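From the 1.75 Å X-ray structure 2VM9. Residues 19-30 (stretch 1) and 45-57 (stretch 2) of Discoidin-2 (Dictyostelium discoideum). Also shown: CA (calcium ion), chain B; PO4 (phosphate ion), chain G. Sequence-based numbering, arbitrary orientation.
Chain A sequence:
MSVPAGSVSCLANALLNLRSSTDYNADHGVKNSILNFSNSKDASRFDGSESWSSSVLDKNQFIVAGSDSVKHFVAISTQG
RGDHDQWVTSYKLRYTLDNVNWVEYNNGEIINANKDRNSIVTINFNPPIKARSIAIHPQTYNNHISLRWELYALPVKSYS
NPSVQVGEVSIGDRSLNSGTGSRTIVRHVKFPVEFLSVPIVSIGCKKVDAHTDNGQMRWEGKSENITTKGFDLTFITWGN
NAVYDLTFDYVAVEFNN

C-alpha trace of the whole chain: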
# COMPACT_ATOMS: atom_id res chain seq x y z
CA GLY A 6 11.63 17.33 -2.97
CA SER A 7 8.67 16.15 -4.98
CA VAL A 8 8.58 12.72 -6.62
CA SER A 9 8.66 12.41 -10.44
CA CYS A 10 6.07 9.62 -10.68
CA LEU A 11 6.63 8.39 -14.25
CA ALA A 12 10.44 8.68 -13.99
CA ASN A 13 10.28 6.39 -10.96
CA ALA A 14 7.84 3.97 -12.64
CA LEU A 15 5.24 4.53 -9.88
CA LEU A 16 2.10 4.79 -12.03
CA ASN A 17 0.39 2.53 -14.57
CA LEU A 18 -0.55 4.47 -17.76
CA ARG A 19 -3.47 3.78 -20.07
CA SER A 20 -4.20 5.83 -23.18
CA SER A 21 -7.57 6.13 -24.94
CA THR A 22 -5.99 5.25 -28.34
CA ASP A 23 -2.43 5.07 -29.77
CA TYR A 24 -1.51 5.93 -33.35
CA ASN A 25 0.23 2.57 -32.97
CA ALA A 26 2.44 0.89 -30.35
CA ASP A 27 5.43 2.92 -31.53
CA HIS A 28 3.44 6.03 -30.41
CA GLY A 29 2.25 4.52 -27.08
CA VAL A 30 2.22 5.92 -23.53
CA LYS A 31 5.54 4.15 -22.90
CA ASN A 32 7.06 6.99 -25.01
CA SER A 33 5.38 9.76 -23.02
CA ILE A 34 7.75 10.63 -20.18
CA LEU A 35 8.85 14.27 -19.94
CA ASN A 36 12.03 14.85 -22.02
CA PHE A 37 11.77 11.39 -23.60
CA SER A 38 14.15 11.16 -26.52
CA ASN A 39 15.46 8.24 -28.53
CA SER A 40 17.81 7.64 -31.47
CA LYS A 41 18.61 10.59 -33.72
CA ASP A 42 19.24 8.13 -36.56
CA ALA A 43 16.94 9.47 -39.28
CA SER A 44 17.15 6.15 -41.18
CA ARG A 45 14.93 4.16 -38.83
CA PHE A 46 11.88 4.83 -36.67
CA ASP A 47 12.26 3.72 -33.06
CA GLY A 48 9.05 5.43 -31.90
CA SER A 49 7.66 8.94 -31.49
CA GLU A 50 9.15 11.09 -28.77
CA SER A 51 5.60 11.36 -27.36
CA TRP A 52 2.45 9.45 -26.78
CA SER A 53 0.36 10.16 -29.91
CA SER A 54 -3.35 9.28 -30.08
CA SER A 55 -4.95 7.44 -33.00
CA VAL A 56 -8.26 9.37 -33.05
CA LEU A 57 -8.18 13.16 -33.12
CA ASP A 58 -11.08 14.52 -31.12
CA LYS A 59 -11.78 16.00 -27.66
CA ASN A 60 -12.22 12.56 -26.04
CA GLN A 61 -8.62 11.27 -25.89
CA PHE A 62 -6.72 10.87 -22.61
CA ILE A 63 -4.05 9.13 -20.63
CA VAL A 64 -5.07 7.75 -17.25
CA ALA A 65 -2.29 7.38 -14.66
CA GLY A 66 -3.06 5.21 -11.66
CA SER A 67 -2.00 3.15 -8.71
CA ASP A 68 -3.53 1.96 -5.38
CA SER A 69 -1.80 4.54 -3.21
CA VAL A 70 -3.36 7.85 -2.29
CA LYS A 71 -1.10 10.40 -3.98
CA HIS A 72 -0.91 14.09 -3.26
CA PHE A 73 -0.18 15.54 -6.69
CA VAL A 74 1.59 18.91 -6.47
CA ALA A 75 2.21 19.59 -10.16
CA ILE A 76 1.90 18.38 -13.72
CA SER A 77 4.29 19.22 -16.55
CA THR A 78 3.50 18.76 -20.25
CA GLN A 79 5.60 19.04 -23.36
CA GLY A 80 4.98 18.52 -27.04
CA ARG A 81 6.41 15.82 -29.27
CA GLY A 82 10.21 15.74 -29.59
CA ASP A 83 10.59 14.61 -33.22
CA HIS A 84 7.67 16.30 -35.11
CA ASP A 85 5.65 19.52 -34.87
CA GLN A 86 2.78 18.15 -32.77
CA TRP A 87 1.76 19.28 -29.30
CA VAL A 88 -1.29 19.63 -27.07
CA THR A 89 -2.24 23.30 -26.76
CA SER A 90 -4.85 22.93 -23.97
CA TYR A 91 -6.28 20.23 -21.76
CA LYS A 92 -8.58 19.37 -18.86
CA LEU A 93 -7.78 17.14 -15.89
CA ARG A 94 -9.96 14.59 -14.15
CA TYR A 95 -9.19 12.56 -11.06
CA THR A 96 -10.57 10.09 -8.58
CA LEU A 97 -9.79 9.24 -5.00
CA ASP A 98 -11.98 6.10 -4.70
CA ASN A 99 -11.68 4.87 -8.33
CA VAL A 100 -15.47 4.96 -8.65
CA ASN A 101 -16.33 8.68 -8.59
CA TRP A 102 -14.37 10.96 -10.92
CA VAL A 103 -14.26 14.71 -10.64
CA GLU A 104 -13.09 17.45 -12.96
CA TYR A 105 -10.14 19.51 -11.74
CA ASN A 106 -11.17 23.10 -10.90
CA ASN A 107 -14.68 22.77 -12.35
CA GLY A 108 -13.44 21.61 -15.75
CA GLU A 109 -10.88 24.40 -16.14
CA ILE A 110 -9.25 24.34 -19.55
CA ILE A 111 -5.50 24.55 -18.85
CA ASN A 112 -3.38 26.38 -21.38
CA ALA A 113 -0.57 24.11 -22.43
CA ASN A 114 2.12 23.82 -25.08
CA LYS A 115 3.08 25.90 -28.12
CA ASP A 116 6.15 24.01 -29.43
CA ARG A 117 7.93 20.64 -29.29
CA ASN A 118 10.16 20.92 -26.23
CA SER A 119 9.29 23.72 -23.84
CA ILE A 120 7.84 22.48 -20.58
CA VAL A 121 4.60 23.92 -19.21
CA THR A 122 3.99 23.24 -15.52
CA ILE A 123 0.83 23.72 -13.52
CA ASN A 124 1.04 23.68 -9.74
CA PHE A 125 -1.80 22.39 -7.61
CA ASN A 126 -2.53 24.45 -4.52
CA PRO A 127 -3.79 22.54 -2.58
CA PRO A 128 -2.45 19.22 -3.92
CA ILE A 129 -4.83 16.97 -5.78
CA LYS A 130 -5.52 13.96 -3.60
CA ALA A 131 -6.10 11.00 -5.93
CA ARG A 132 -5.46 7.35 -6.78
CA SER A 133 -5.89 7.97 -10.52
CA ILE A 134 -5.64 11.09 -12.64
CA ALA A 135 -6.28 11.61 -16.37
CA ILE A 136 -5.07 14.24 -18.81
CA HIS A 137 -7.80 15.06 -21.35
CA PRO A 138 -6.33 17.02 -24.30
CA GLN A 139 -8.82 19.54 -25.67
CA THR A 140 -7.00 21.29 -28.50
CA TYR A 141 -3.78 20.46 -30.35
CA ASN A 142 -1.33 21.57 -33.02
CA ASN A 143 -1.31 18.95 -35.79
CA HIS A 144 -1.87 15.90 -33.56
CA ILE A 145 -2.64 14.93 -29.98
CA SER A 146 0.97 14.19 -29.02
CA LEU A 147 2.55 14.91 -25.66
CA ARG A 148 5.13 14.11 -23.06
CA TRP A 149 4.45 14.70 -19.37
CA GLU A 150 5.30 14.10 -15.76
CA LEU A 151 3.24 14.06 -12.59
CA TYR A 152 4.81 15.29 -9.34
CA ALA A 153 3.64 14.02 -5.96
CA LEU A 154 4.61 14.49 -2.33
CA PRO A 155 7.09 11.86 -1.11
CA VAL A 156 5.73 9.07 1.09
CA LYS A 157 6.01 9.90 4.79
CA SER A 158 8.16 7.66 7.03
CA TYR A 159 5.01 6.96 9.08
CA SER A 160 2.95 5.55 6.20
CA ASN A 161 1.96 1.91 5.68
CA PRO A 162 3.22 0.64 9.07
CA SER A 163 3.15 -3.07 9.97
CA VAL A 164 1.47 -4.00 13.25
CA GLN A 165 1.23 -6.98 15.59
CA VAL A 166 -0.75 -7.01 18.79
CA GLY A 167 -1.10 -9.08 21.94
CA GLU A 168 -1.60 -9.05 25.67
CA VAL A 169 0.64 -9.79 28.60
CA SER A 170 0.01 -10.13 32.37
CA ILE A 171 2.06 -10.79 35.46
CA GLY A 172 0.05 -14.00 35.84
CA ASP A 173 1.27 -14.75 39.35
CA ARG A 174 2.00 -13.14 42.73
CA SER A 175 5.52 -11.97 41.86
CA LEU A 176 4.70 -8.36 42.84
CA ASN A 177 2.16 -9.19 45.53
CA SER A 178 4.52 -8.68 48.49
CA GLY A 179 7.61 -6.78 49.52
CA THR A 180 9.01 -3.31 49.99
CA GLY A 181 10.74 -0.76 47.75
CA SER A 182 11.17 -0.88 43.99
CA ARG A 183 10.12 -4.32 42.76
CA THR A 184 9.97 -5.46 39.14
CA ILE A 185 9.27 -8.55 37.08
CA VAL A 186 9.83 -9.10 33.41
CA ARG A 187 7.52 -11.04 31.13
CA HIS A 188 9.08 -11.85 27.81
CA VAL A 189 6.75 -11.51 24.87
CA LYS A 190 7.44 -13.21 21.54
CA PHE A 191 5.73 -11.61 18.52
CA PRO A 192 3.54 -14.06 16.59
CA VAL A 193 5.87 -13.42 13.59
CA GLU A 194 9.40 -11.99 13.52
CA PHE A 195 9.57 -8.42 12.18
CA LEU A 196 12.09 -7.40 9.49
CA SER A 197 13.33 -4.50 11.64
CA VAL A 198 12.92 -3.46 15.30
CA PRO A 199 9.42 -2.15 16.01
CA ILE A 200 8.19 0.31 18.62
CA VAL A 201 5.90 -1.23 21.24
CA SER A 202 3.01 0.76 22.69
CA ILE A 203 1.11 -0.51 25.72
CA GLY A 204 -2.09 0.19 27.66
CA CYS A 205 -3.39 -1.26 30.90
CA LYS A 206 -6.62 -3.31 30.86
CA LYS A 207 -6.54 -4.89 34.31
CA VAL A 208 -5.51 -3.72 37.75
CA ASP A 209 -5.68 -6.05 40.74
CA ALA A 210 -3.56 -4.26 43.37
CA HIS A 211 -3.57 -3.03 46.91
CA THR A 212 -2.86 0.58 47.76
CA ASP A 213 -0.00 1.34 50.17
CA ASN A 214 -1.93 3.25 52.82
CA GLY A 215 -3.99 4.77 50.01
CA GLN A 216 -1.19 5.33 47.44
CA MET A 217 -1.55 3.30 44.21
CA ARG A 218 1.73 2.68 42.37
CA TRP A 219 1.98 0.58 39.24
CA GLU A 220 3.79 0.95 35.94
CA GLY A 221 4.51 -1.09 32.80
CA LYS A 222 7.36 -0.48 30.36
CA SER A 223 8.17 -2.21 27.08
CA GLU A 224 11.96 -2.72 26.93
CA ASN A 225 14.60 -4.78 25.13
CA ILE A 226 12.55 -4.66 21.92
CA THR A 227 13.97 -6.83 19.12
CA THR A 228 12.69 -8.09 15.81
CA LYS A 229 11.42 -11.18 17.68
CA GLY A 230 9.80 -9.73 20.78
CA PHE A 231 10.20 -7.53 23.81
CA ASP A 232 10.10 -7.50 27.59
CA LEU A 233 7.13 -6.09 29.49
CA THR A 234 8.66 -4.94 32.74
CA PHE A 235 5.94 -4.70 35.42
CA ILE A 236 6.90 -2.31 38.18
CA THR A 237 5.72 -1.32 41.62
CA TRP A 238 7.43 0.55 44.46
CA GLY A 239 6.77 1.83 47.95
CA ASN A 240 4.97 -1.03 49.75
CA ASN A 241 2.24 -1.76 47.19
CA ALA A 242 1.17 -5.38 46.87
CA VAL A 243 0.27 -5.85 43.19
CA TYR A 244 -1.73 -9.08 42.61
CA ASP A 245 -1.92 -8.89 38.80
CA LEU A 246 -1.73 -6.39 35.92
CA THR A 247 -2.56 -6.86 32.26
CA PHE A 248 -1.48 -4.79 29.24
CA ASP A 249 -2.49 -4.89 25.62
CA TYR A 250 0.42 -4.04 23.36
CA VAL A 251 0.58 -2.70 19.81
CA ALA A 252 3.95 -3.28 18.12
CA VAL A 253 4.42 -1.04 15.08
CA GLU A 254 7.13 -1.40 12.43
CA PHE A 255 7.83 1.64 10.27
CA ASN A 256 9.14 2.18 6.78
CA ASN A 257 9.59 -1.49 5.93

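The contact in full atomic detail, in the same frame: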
# COMPACT_ATOMS: atom_id res chain seq x y z
N ARG A 19 -2.57 4.33 -19.07
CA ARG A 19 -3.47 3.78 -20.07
C ARG A 19 -3.98 4.90 -20.96
O ARG A 19 -4.71 5.78 -20.50
CB ARG A 19 -4.66 3.11 -19.39
CG ARG A 19 -5.63 2.49 -20.43
CD ARG A 19 -6.75 1.74 -19.74
NE ARG A 19 -7.72 2.62 -19.10
CZ ARG A 19 -8.73 3.25 -19.71
NH1 ARG A 19 -8.89 3.15 -21.02
NH2 ARG A 19 -9.57 4.01 -19.01
N SER A 20 -3.64 4.85 -22.24
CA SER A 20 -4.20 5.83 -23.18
C SER A 20 -5.56 5.38 -23.74
O SER A 20 -5.91 4.18 -23.76
CB SER A 20 -3.23 6.05 -24.36
OG SER A 20 -2.95 4.79 -24.98
N SER A 21 -6.30 6.36 -24.26
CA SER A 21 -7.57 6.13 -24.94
C SER A 21 -7.28 5.35 -26.25
O SER A 21 -7.84 4.28 -26.48
CB SER A 21 -8.21 7.49 -25.23
OG SER A 21 -7.24 8.35 -25.77
N THR A 22 -6.42 5.92 -27.10
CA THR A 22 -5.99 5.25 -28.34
C THR A 22 -4.52 5.64 -28.56
O THR A 22 -4.04 6.64 -27.98
CB THR A 22 -6.82 5.69 -29.59
OG1 THR A 22 -6.59 7.09 -29.88
CG2 THR A 22 -8.34 5.43 -29.37
N ASP A 23 -3.84 4.85 -29.40
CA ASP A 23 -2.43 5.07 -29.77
C ASP A 23 -2.37 5.04 -31.29
O ASP A 23 -2.94 4.14 -31.91
CB ASP A 23 -1.55 3.90 -29.30
CG ASP A 23 -1.33 3.89 -27.80
OD1 ASP A 23 -1.51 4.94 -27.13
OD2 ASP A 23 -0.92 2.80 -27.31
N TYR A 24 -1.66 5.99 -31.89
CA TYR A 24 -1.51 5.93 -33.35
C TYR A 24 -1.02 4.54 -33.78
O TYR A 24 -1.49 3.97 -34.78
CB TYR A 24 -0.53 6.99 -33.82
CG TYR A 24 -0.71 7.19 -35.29
CD1 TYR A 24 -1.78 7.97 -35.77
CD2 TYR A 24 0.16 6.60 -36.20
CE1 TYR A 24 -1.99 8.14 -37.14
CE2 TYR A 24 -0.04 6.76 -37.59
CZ TYR A 24 -1.12 7.52 -38.04
OH TYR A 24 -1.31 7.72 -39.40
N ASN A 25 -0.08 4.01 -33.00
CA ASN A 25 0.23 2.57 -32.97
C ASN A 25 1.15 2.39 -31.77
O ASN A 25 1.35 3.31 -30.99
CB ASN A 25 0.89 2.09 -34.27
CG ASN A 25 2.12 2.89 -34.63
OD1 ASN A 25 2.90 3.29 -33.76
ND2 ASN A 25 2.31 3.12 -35.93
N ALA A 26 1.68 1.18 -31.58
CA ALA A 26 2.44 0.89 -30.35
C ALA A 26 3.72 1.71 -30.32
O ALA A 26 4.21 2.04 -29.25
CB ALA A 26 2.74 -0.63 -30.23
N ASP A 27 4.28 2.03 -31.50
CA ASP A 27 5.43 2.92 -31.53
C ASP A 27 5.11 4.40 -31.21
O ASP A 27 6.01 5.22 -31.18
CB ASP A 27 6.20 2.79 -32.85
CG ASP A 27 7.14 1.61 -32.86
OD1 ASP A 27 7.78 1.36 -31.82
OD2 ASP A 27 7.25 0.98 -33.93
N HIS A 28 3.84 4.70 -30.91
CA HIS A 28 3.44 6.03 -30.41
C HIS A 28 2.71 5.89 -29.06
O HIS A 28 1.92 6.77 -28.67
CB HIS A 28 2.48 6.73 -31.41
CG HIS A 28 3.10 7.03 -32.74
ND1 HIS A 28 3.33 6.06 -33.69
CD2 HIS A 28 3.45 8.21 -33.32
CE1 HIS A 28 3.86 6.62 -34.77
NE2 HIS A 28 3.94 7.92 -34.57
N GLY A 29 2.99 4.81 -28.32
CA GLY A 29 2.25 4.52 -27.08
C GLY A 29 2.66 5.34 -25.87
O GLY A 29 3.66 6.09 -25.92
N VAL A 30 1.92 5.18 -24.77
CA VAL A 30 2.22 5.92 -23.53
C VAL A 30 3.61 5.62 -22.98
O VAL A 30 4.16 6.42 -22.23
CB VAL A 30 1.17 5.66 -22.41
CG1 VAL A 30 -0.25 6.03 -22.88
CG2 VAL A 30 1.23 4.20 -21.92
N ARG A 45 15.80 5.16 -39.42
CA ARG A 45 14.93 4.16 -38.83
C ARG A 45 14.03 4.84 -37.81
O ARG A 45 14.41 5.86 -37.23
CB ARG A 45 15.74 3.03 -38.17
CG ARG A 45 16.60 3.47 -36.97
CD ARG A 45 17.39 2.27 -36.37
NE ARG A 45 18.39 2.74 -35.42
CZ ARG A 45 18.17 2.86 -34.11
NH1 ARG A 45 16.99 2.52 -33.60
NH2 ARG A 45 19.13 3.32 -33.31
N PHE A 46 12.85 4.28 -37.60
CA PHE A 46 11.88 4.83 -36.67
C PHE A 46 11.82 3.94 -35.44
O PHE A 46 11.41 2.78 -35.52
CB PHE A 46 10.51 4.91 -37.34
CG PHE A 46 9.48 5.60 -36.50
CD1 PHE A 46 9.64 6.93 -36.18
CD2 PHE A 46 8.36 4.90 -36.03
CE1 PHE A 46 8.71 7.59 -35.39
CE2 PHE A 46 7.43 5.57 -35.23
CZ PHE A 46 7.59 6.90 -34.92
N ASP A 47 12.26 4.48 -34.31
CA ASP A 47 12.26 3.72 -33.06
C ASP A 47 11.12 4.15 -32.12
O ASP A 47 11.07 3.75 -30.95
CB ASP A 47 13.62 3.81 -32.35
CG ASP A 47 14.11 5.25 -32.11
OD1 ASP A 47 13.55 6.20 -32.70
OD2 ASP A 47 15.08 5.42 -31.34
N GLY A 48 10.21 4.95 -32.65
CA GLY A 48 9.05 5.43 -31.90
C GLY A 48 9.02 6.94 -31.83
O GLY A 48 10.07 7.61 -31.93
N SER A 49 7.81 7.50 -31.67
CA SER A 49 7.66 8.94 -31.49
C SER A 49 8.21 9.32 -30.13
O SER A 49 8.11 8.54 -29.14
CB SER A 49 6.19 9.31 -31.56
OG SER A 49 5.41 8.53 -30.67
N GLU A 50 8.76 10.51 -30.06
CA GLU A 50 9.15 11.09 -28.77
C GLU A 50 7.91 11.75 -28.14
O GLU A 50 7.84 12.99 -27.95
CB GLU A 50 10.31 12.06 -28.98
CG GLU A 50 11.56 11.30 -29.46
CD GLU A 50 12.73 12.21 -29.78
OE1 GLU A 50 12.50 13.40 -30.04
OE2 GLU A 50 13.87 11.73 -29.77
N SER A 51 6.90 10.93 -27.89
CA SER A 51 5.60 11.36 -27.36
C SER A 51 4.70 10.14 -27.27
O SER A 51 4.91 9.14 -27.97
CB SER A 51 4.90 12.37 -28.31
OG SER A 51 4.63 11.76 -29.61
N TRP A 52 3.65 10.24 -26.47
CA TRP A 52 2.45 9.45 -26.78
C TRP A 52 1.75 10.22 -27.91
O TRP A 52 1.65 11.46 -27.85
CB TRP A 52 1.51 9.40 -25.58
CG TRP A 52 0.10 9.01 -25.96
CD1 TRP A 52 -0.30 7.80 -26.49
CD2 TRP A 52 -1.09 9.81 -25.83
NE1 TRP A 52 -1.66 7.81 -26.69
CE2 TRP A 52 -2.18 9.02 -26.31
CE3 TRP A 52 -1.34 11.11 -25.37
CZ2 TRP A 52 -3.50 9.48 -26.32
CZ3 TRP A 52 -2.67 11.58 -25.39
CH2 TRP A 52 -3.73 10.77 -25.85
N SER A 53 1.23 9.50 -28.90
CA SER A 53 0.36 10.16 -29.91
C SER A 53 -0.92 9.33 -30.06
O SER A 53 -0.84 8.10 -30.28
CB SER A 53 1.07 10.26 -31.27
OG SER A 53 2.29 11.00 -31.18
N SER A 54 -2.08 9.99 -29.99
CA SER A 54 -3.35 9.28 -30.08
C SER A 54 -3.55 8.71 -31.50
O SER A 54 -2.83 9.06 -32.43
CB SER A 54 -4.53 10.19 -29.72
OG SER A 54 -4.76 11.10 -30.77
N SER A 55 -4.54 7.84 -31.65
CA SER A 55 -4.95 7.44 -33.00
C SER A 55 -6.07 8.34 -33.54
O SER A 55 -5.98 8.87 -34.66
CB SER A 55 -5.38 5.98 -33.05
OG SER A 55 -5.70 5.66 -34.41
N VAL A 56 -7.10 8.52 -32.73
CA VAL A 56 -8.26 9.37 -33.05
C VAL A 56 -7.97 10.79 -32.61
O VAL A 56 -7.41 11.02 -31.54
CB VAL A 56 -9.49 8.82 -32.30
CG1 VAL A 56 -10.69 9.78 -32.45
CG2 VAL A 56 -9.80 7.42 -32.83
N LEU A 57 -8.33 11.75 -33.46
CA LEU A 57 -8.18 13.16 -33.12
C LEU A 57 -9.56 13.70 -32.84
O LEU A 57 -10.39 13.85 -33.74
CB LEU A 57 -7.53 13.94 -34.27
CG LEU A 57 -6.08 13.57 -34.58
CD1 LEU A 57 -5.63 14.34 -35.86
CD2 LEU A 57 -5.12 13.82 -33.39
CA CA B . 14.09 8.57 -33.17
P PO4 G . 5.27 9.28 -37.50
O1 PO4 G . 4.63 10.19 -38.53
O2 PO4 G . 4.77 9.56 -36.20
O3 PO4 G . 6.77 9.52 -37.57
O4 PO4 G . 5.06 7.85 -37.92
O HOH W 1 8.78 2.82 -29.67
O HOH W 2 9.27 1.17 -35.93
O HOH W 3 15.54 7.02 -34.96
O HOH W 4 11.82 8.41 -34.01
O HOH W 5 13.76 10.76 -32.53
O HOH W 6 13.98 9.72 -35.39

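The two stretches meet in two separate patches, each running in broadly the same direction: Tyr-24 lies beside Ser-55, then Asp-27 beside Gly-48 and Val-30 beside Trp-52; most of both is loop. Three backbone hydrogen bonds hold them together: Tyr-24 N to Ser-53 O (2.8 Å), Ser-53 N to His-28 O (2.8 Å) and Ser-49 N to Asp-27 O (2.9 Å). Ser-53 thus uses both its amide and its carbonyl across the contact. Gly-48 lets the chains close up: its CA sits 3.1 Å from Asp-27 O, a CB would meet that same oxygen, and its backbone angles themselves call for glycine.

Side chains add to the backbone bonds. Thr-22 OG1 accepts from two successive amides, Ser-55 N at 2.8 Å and Val-56 N at 3.2 Å, capturing a turn of loop with one hydroxyl. Trp-52 NE1 donates to Thr-22 O (2.9 Å) and weakly to Asp-23 OD1 (2.9 Å); Ser-20 OG steadies that carboxylate, donating to Asp-23 OD1 at 2.6 Å. Over one face of the indole lies Val-30, with CG1 4.0 Å from Trp-52 CD1.

His-28 is fixed within its own loop by ND1 donating to Asn-25 OD1 (2.8 Å), and its ring meets Phe-46 obliquely. Water bridges Asp-27 OD2 to Phe-46 O, and another joins Asp-27 OD1 to Asp-47 O, the carbonyl of the residue whose OD1 binds calcium.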